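Local structure of DUF1987 domain-containing protein (Pseudomonas aeruginosa, 6K4F) at residues V44-W47 / V48-F51; L68-S71 / S72-M76; L82-E85 / A86-G89; A110-F113 / R114-C117. The protein takes part in the SiaABC threonine phosphorylation pathway that controls biofilm formation in response to carbon availability, probably as a regulatory phosphoprotein. All coordinates share one frame; numbering follows the deposited sequence.

Interaction 1: residues V44-W47 / V48-F51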
# COMPACT_ATOMS: atom_id res chain seq x y z
N VAL A 44 -7.79 -1.78 -5.51
CA VAL A 44 -6.36 -1.54 -5.32
C VAL A 44 -5.60 -2.86 -5.38
O VAL A 44 -4.56 -2.98 -6.04
CB VAL A 44 -6.10 -0.82 -3.99
CG1 VAL A 44 -4.58 -0.52 -3.82
CG2 VAL A 44 -6.96 0.44 -3.90
N ILE A 45 -6.11 -3.87 -4.67
CA ILE A 45 -5.56 -5.21 -4.76
C ILE A 45 -5.52 -5.65 -6.21
O ILE A 45 -4.50 -6.16 -6.71
CB ILE A 45 -6.38 -6.17 -3.89
CG1 ILE A 45 -6.22 -5.79 -2.41
CG2 ILE A 45 -5.96 -7.62 -4.13
CD1 ILE A 45 -7.16 -6.55 -1.47
N ASP A 46 -6.63 -5.45 -6.92
CA ASP A 46 -6.71 -5.83 -8.32
C ASP A 46 -5.64 -5.12 -9.15
O ASP A 46 -4.97 -5.75 -9.97
CB ASP A 46 -8.11 -5.51 -8.85
CG ASP A 46 -8.42 -6.18 -10.17
OD1 ASP A 46 -8.00 -5.65 -11.23
OD2 ASP A 46 -9.10 -7.23 -10.16
N TRP A 47 -5.48 -3.81 -8.95
CA TRP A 47 -4.49 -3.06 -9.71
C TRP A 47 -3.09 -3.60 -9.46
O TRP A 47 -2.29 -3.76 -10.39
CB TRP A 47 -4.59 -1.57 -9.36
CG TRP A 47 -3.76 -0.66 -10.22
CD1 TRP A 47 -4.14 -0.03 -11.36
CD2 TRP A 47 -2.40 -0.25 -9.97
NE1 TRP A 47 -3.11 0.74 -11.85
CE2 TRP A 47 -2.04 0.63 -11.01
CE3 TRP A 47 -1.47 -0.54 -8.97
CZ2 TRP A 47 -0.76 1.20 -11.09
CZ3 TRP A 47 -0.21 0.03 -9.05
CH2 TRP A 47 0.13 0.90 -10.09
N VAL A 48 -2.78 -3.92 -8.20
CA VAL A 48 -1.46 -4.46 -7.89
C VAL A 48 -1.27 -5.80 -8.57
O VAL A 48 -0.23 -6.07 -9.17
CB VAL A 48 -1.27 -4.55 -6.37
CG1 VAL A 48 0.03 -5.31 -6.03
CG2 VAL A 48 -1.27 -3.16 -5.76
N GLU A 49 -2.30 -6.67 -8.48
CA GLU A 49 -2.25 -7.97 -9.15
C GLU A 49 -1.95 -7.81 -10.63
O GLU A 49 -1.07 -8.49 -11.18
CB GLU A 49 -3.58 -8.70 -8.97
CG GLU A 49 -3.73 -9.51 -7.70
CD GLU A 49 -5.16 -10.02 -7.52
OE1 GLU A 49 -5.47 -10.57 -6.44
OE2 GLU A 49 -5.97 -9.87 -8.46
N ARG A 50 -2.68 -6.92 -11.30
CA ARG A 50 -2.48 -6.72 -12.74
C ARG A 50 -1.10 -6.15 -13.03
O ARG A 50 -0.45 -6.56 -14.00
CB ARG A 50 -3.58 -5.82 -13.30
CG ARG A 50 -4.98 -6.44 -13.22
CD ARG A 50 -6.05 -5.62 -13.93
NE ARG A 50 -6.52 -4.49 -13.13
CZ ARG A 50 -6.21 -3.23 -13.41
NH1 ARG A 50 -5.44 -2.97 -14.45
NH2 ARG A 50 -6.66 -2.25 -12.65
N PHE A 51 -0.62 -5.22 -12.20
CA PHE A 51 0.71 -4.66 -12.43
C PHE A 51 1.78 -5.74 -12.35
O PHE A 51 2.74 -5.74 -13.13
CB PHE A 51 1.00 -3.55 -11.42
CG PHE A 51 2.33 -2.89 -11.61
CD1 PHE A 51 2.45 -1.77 -12.43
CD2 PHE A 51 3.48 -3.39 -11.00
CE1 PHE A 51 3.68 -1.16 -12.63
CE2 PHE A 51 4.71 -2.79 -11.20
CZ PHE A 51 4.81 -1.68 -12.01
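D46 and R50, one turn apart on helix 37-53, form a salt bridge in which D46 OD1 takes R50 NE at 2.7 Å. The oxygen lies in the guanidinium plane and is met nearly along its own C-O bond, while the two flat groups are twisted 40° apart. R50 gets there because its chain bends at chi3 (-81°), which turns NE back toward the preceding turn and lays the guanidinium with one face over W47 CA. D46 OD2 also sits 4.4 Å from E49 OE2, so R50 probably eases the crowding of two like charges.

Regular helical bonds run underneath: V48 N to V44 O at 3.0 Å, E49 N to I45 O and F51 N to W47 O, both at 2.9 Å. The apolar side of this helix packs on helix 70-88, where V44 and I45 reach I79, and on the sheet strands 25-29 and 59-68.

Among the aromatic contacts, F51 CB lies over one face of W47. The two six-membered rings are near parallel (20°) but slid so far apart that they barely overlap, with centroids 5.7 Å apart; W21 meets both edge-to-face. W47 NE1 is hydrogen-bonded to the backbone oxygen of S4.

Interaction 2: residues L68-S71 / S72-M76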
# COMPACT_ATOMS: atom_id res chain seq x y z
N LEU A 68 -6.00 3.82 10.63
CA LEU A 68 -6.56 2.72 9.85
C LEU A 68 -7.49 1.92 10.74
O LEU A 68 -7.08 1.48 11.83
CB LEU A 68 -5.46 1.80 9.30
CG LEU A 68 -4.43 2.24 8.26
CD1 LEU A 68 -3.71 1.01 7.71
CD2 LEU A 68 -5.10 3.01 7.14
N ASN A 69 -8.73 1.72 10.30
CA ASN A 69 -9.61 0.88 11.10
C ASN A 69 -9.27 -0.59 10.85
O ASN A 69 -8.39 -0.93 10.06
CB ASN A 69 -11.08 1.21 10.84
CG ASN A 69 -11.55 0.82 9.44
OD1 ASN A 69 -10.76 0.42 8.59
ND2 ASN A 69 -12.86 0.96 9.20
N THR A 70 -9.98 -1.48 11.56
CA THR A 70 -9.66 -2.90 11.51
C THR A 70 -9.71 -3.44 10.09
O THR A 70 -8.78 -4.14 9.65
CB THR A 70 -10.64 -3.65 12.42
OG1 THR A 70 -10.30 -3.36 13.79
CG2 THR A 70 -10.58 -5.17 12.18
N SER A 71 -10.76 -3.12 9.33
CA SER A 71 -10.89 -3.71 8.01
C SER A 71 -9.83 -3.15 7.06
O SER A 71 -9.37 -3.86 6.15
CB SER A 71 -12.31 -3.52 7.46
OG SER A 71 -12.62 -2.15 7.29
N SER A 72 -9.38 -1.91 7.30
CA SER A 72 -8.32 -1.32 6.47
C SER A 72 -6.97 -1.97 6.76
O SER A 72 -6.17 -2.18 5.85
CB SER A 72 -8.24 0.19 6.72
OG SER A 72 -9.36 0.84 6.17
N ILE A 73 -6.72 -2.30 8.03
CA ILE A 73 -5.52 -3.07 8.37
C ILE A 73 -5.51 -4.39 7.62
O ILE A 73 -4.49 -4.80 7.06
CB ILE A 73 -5.43 -3.27 9.90
CG1 ILE A 73 -5.10 -1.95 10.59
CG2 ILE A 73 -4.39 -4.34 10.24
CD1 ILE A 73 -5.15 -2.03 12.11
N LYS A 74 -6.66 -5.08 7.57
CA LYS A 74 -6.71 -6.35 6.86
C LYS A 74 -6.48 -6.18 5.36
O LYS A 74 -5.80 -7.00 4.73
CB LYS A 74 -8.05 -7.03 7.11
CG LYS A 74 -8.26 -7.34 8.60
CD LYS A 74 -9.49 -8.16 8.85
CE LYS A 74 -9.50 -8.64 10.28
NZ LYS A 74 -8.90 -9.98 10.43
N ALA A 75 -7.03 -5.11 4.79
CA ALA A 75 -6.85 -4.84 3.36
C ALA A 75 -5.40 -4.55 3.03
O ALA A 75 -4.86 -5.04 2.04
CB ALA A 75 -7.74 -3.67 2.94
N MET A 76 -4.72 -3.76 3.88
CA MET A 76 -3.30 -3.50 3.64
C MET A 76 -2.45 -4.76 3.82
O MET A 76 -1.49 -4.97 3.07
CB MET A 76 -2.81 -2.38 4.56
CG MET A 76 -3.57 -1.10 4.32
SD MET A 76 -2.99 -0.27 2.82
CE MET A 76 -1.22 -0.59 2.92
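N69 caps the N terminus of helix 70-88, the helix of a beta-alpha-beta unit with strands 59-68 and 93-99, and its side chain grips S72 two ways. N69 OD1 accepts from S72 N at 3.0 Å and from S72 OG at 2.8 Å, the two donors coming from opposite faces of the amide plane, each tilted by about 30°. The cap depends on chi1 of N69 (68°), which sets CG between its own backbone N and carbonyl carbon and so folds OD1 back over the first turn. S72 OG has a further partner in S32 OG, and N69 ND2 hydrogen-bonds to the backbone oxygen of P34, so the rest of the amide is held as well.

Behind the cap the main chain takes up normal helical bonds, I73 N to N69 O at 3.0 Å and K74 N to T70 O at 3.1 Å. L68, the last residue of the strand, points toward the helix: its CB rests 4.0 Å from I73 CG1, and its CD1 meets M76 CG at 4.0 Å, the two side chains of L68 and M76 crossing at about a right angle. On the outer side, T70 and K74 run side by side in the same direction.

With two donors on one oxygen and ND2 anchored too, the amide has little freedom to rotate, and the cap gives S72 N, a first-turn NH, a side-chain acceptor in N69 OD1.

Interaction 3: residues L82-E85 / A86-G89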
# COMPACT_ATOMS: atom_id res chain seq x y z
N LEU A 82 0.46 -9.82 -1.10
CA LEU A 82 0.68 -9.90 -2.55
C LEU A 82 2.10 -9.48 -2.91
O LEU A 82 2.78 -10.14 -3.71
CB LEU A 82 -0.33 -9.03 -3.29
CG LEU A 82 -1.53 -9.73 -3.95
CD1 LEU A 82 -1.06 -10.49 -5.18
CD2 LEU A 82 -2.23 -10.67 -2.97
N LEU A 83 2.57 -8.37 -2.35
CA LEU A 83 3.93 -7.92 -2.63
C LEU A 83 4.96 -8.92 -2.13
O LEU A 83 5.99 -9.13 -2.77
CB LEU A 83 4.16 -6.55 -1.99
CG LEU A 83 3.25 -5.42 -2.48
CD1 LEU A 83 3.50 -4.16 -1.68
CD2 LEU A 83 3.53 -5.17 -3.94
N GLU A 84 4.71 -9.54 -0.97
CA GLU A 84 5.70 -10.46 -0.42
C GLU A 84 5.83 -11.71 -1.29
O GLU A 84 6.94 -12.15 -1.60
CB GLU A 84 5.34 -10.83 1.02
CG GLU A 84 6.18 -11.98 1.59
CD GLU A 84 7.60 -11.56 1.95
OE1 GLU A 84 7.94 -10.37 1.75
OE2 GLU A 84 8.38 -12.41 2.44
N GLU A 85 4.69 -12.29 -1.67
CA GLU A 85 4.68 -13.39 -2.63
C GLU A 85 5.45 -13.04 -3.89
O GLU A 85 6.26 -13.83 -4.39
CB GLU A 85 3.23 -13.76 -2.97
CG GLU A 85 3.07 -14.88 -3.99
CD GLU A 85 3.87 -16.12 -3.65
OE1 GLU A 85 3.94 -16.48 -2.45
OE2 GLU A 85 4.42 -16.75 -4.58
N ALA A 86 5.21 -11.84 -4.43
CA ALA A 86 5.92 -11.44 -5.64
C ALA A 86 7.41 -11.27 -5.37
O ALA A 86 8.24 -11.63 -6.20
CB ALA A 86 5.33 -10.14 -6.20
N HIS A 87 7.76 -10.72 -4.20
CA HIS A 87 9.17 -10.51 -3.88
C HIS A 87 9.91 -11.83 -3.75
O HIS A 87 11.06 -11.96 -4.19
CB HIS A 87 9.30 -9.70 -2.59
CG HIS A 87 10.72 -9.47 -2.18
ND1 HIS A 87 11.26 -9.99 -1.03
CD2 HIS A 87 11.72 -8.78 -2.78
CE1 HIS A 87 12.53 -9.63 -0.93
NE2 HIS A 87 12.83 -8.89 -1.98
N GLN A 88 9.27 -12.84 -3.14
CA GLN A 88 9.91 -14.14 -3.01
C GLN A 88 10.13 -14.79 -4.37
O GLN A 88 11.00 -15.65 -4.50
CB GLN A 88 9.07 -15.04 -2.10
CG GLN A 88 8.88 -14.48 -0.70
CD GLN A 88 10.18 -14.35 0.08
OE1 GLN A 88 10.67 -13.25 0.31
NE2 GLN A 88 10.73 -15.49 0.48
N GLY A 89 9.38 -14.37 -5.39
CA GLY A 89 9.60 -14.76 -6.76
C GLY A 89 10.63 -13.95 -7.51
O GLY A 89 10.82 -14.15 -8.71
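E84 and Q88 meet one turn apart near the C-terminal end of helix 70-88, their carboxylate and amide planes only 17° from parallel. E84 OE2 and Q88 OE1 approach to 3.2 Å, yet both are acceptors and make no bond to each other. What holds them is S118: Q88 OE1 is hydrogen-bonded to S118 OG, E84 OE1 to S118 N, and H87 ND1 to the same S118 hydroxyl, so three side chains of this turn converge on one serine. E84 reaches it through a bend at chi2 (75°), which swings its carboxylate along the helix toward Q88.

This helix is the crossover of a beta-alpha-beta unit between strands 59-68 and 93-99. L83 packs on L59 and L61 of the sheet and on V48 of helix 37-53, while A86 touches L52.

The main-chain acceptors are used in turn. L82 O takes A86 N at 3.1 Å, L83 O takes H87 N at 2.8 Å, and E84 O takes Q88 N at 2.9 Å. Near the C-terminal end, G89 N makes two weak hydrogen bonds, to E85 O at 3.3 Å and to A86 O at 3.1 Å.

Interaction 4: residues A110-F113 / R114-C117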
# COMPACT_ATOMS: atom_id res chain seq x y z
N ALA A 110 3.20 0.10 11.72
CA ALA A 110 4.15 -0.03 10.62
C ALA A 110 5.22 -1.06 10.95
O ALA A 110 5.59 -1.88 10.10
CB ALA A 110 4.80 1.32 10.31
N GLU A 111 5.69 -1.08 12.21
CA GLU A 111 6.71 -2.05 12.61
C GLU A 111 6.17 -3.47 12.56
O GLU A 111 6.88 -4.39 12.15
CB GLU A 111 7.24 -1.73 14.01
CG GLU A 111 7.80 -0.33 14.18
CD GLU A 111 9.23 -0.20 13.69
OE1 GLU A 111 9.83 0.87 13.91
OE2 GLU A 111 9.75 -1.15 13.07
N GLU A 112 4.91 -3.66 12.96
CA GLU A 112 4.32 -4.99 12.87
C GLU A 112 4.19 -5.45 11.42
O GLU A 112 4.47 -6.61 11.10
CB GLU A 112 2.97 -5.02 13.58
CG GLU A 112 3.14 -4.94 15.10
CD GLU A 112 1.90 -4.45 15.81
OE1 GLU A 112 0.94 -4.08 15.12
OE2 GLU A 112 1.88 -4.44 17.05
N PHE A 113 3.73 -4.56 10.53
CA PHE A 113 3.72 -4.88 9.11
C PHE A 113 5.13 -5.19 8.61
O PHE A 113 5.34 -6.14 7.85
CB PHE A 113 3.15 -3.71 8.30
CG PHE A 113 1.64 -3.58 8.33
CD1 PHE A 113 0.82 -4.69 8.37
CD2 PHE A 113 1.05 -2.32 8.27
CE1 PHE A 113 -0.56 -4.55 8.38
CE2 PHE A 113 -0.33 -2.17 8.27
CZ PHE A 113 -1.14 -3.29 8.32
N ARG A 114 6.10 -4.37 9.01
CA ARG A 114 7.47 -4.58 8.55
C ARG A 114 7.99 -5.97 8.91
O ARG A 114 8.69 -6.61 8.12
CB ARG A 114 8.38 -3.50 9.15
CG ARG A 114 9.84 -3.62 8.72
CD ARG A 114 10.60 -2.36 9.04
NE ARG A 114 11.99 -2.45 8.59
CZ ARG A 114 13.03 -2.65 9.40
NH1 ARG A 114 12.84 -2.73 10.70
NH2 ARG A 114 14.25 -2.73 8.90
N GLU A 115 7.61 -6.48 10.09
CA GLU A 115 8.07 -7.81 10.47
C GLU A 115 7.50 -8.90 9.57
O GLU A 115 8.06 -10.00 9.52
CB GLU A 115 7.72 -8.06 11.94
CG GLU A 115 8.50 -7.13 12.87
CD GLU A 115 8.06 -7.18 14.32
OE1 GLU A 115 8.78 -7.80 15.13
OE2 GLU A 115 7.00 -6.60 14.64
N ASP A 116 6.42 -8.62 8.85
CA ASP A 116 5.85 -9.61 7.94
C ASP A 116 6.42 -9.53 6.53
O ASP A 116 6.06 -10.36 5.69
CB ASP A 116 4.32 -9.45 7.87
CG ASP A 116 3.65 -9.48 9.24
OD1 ASP A 116 4.16 -10.17 10.15
OD2 ASP A 116 2.60 -8.81 9.41
N CYS A 117 7.29 -8.56 6.24
CA CYS A 117 7.76 -8.30 4.89
C CYS A 117 9.24 -8.58 4.76
O CYS A 117 10.01 -8.29 5.68
CB CYS A 117 7.49 -6.86 4.48
SG CYS A 117 5.72 -6.46 4.55
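E115 has CG beside its own backbone N (chi1 -66°), which, with the chain extended beyond CG, carries the carboxylate back along the preceding turn to E111 and E112; D116 turns the same way (chi1 -54°). Both lie near the C-terminal end of helix 108-115, which packs against strand 121-125. The approach is of like with like: E115 OE2 stands 3.3 Å from E111 O and D116 OD2 is 3.3 Å from E112 O, all acceptors, so no bond forms in either pair. Negative groups near the carboxyl end of a helix would probably be disfavoured by its dipole.

R114 N still bonds to A110 O at 2.8 Å and E115 N to E111 O at 3.0 Å, after which the spacing tightens: D116 N turns to F113 O, and C117 N to R114 O at 3.0 Å. R114 is extended from CG to NE, and its NH1 stays 4.2 Å from E111 OE2, beyond a salt bridge; its NE makes a weak hydrogen bond to the backbone oxygen of F121. The F113 ring leaves this turn to pack on I73, M77 and L80 of helix 70-88. In the final turn D116 N sits above the carbonyl plane of F113, 57° out of it and 2.9 Å from F113 O.

In the fold
From the N terminus the four contacts come in series; each is a single stretch about two turns long, so none closes a long loop, nests within another or crosses one. Interaction 1 lies in helix 37-53, interactions 2 and 3 near the two ends of helix 70-88, their centres about 20 Å apart, and interaction 4 at the end of helix 108-115. They are joined by packing: E49 and V48 of interaction 1 meet L82 and L83 of interaction 3, F113 of interaction 4 reaches the backbone oxygen of I73 and M76 CB in interaction 2, and the E84 carboxylate touches the backbone of D116 and C117. Helix 70-88 thus packs against both other helices, while interactions 1 and 4 lie on opposite sides of the chain's centre.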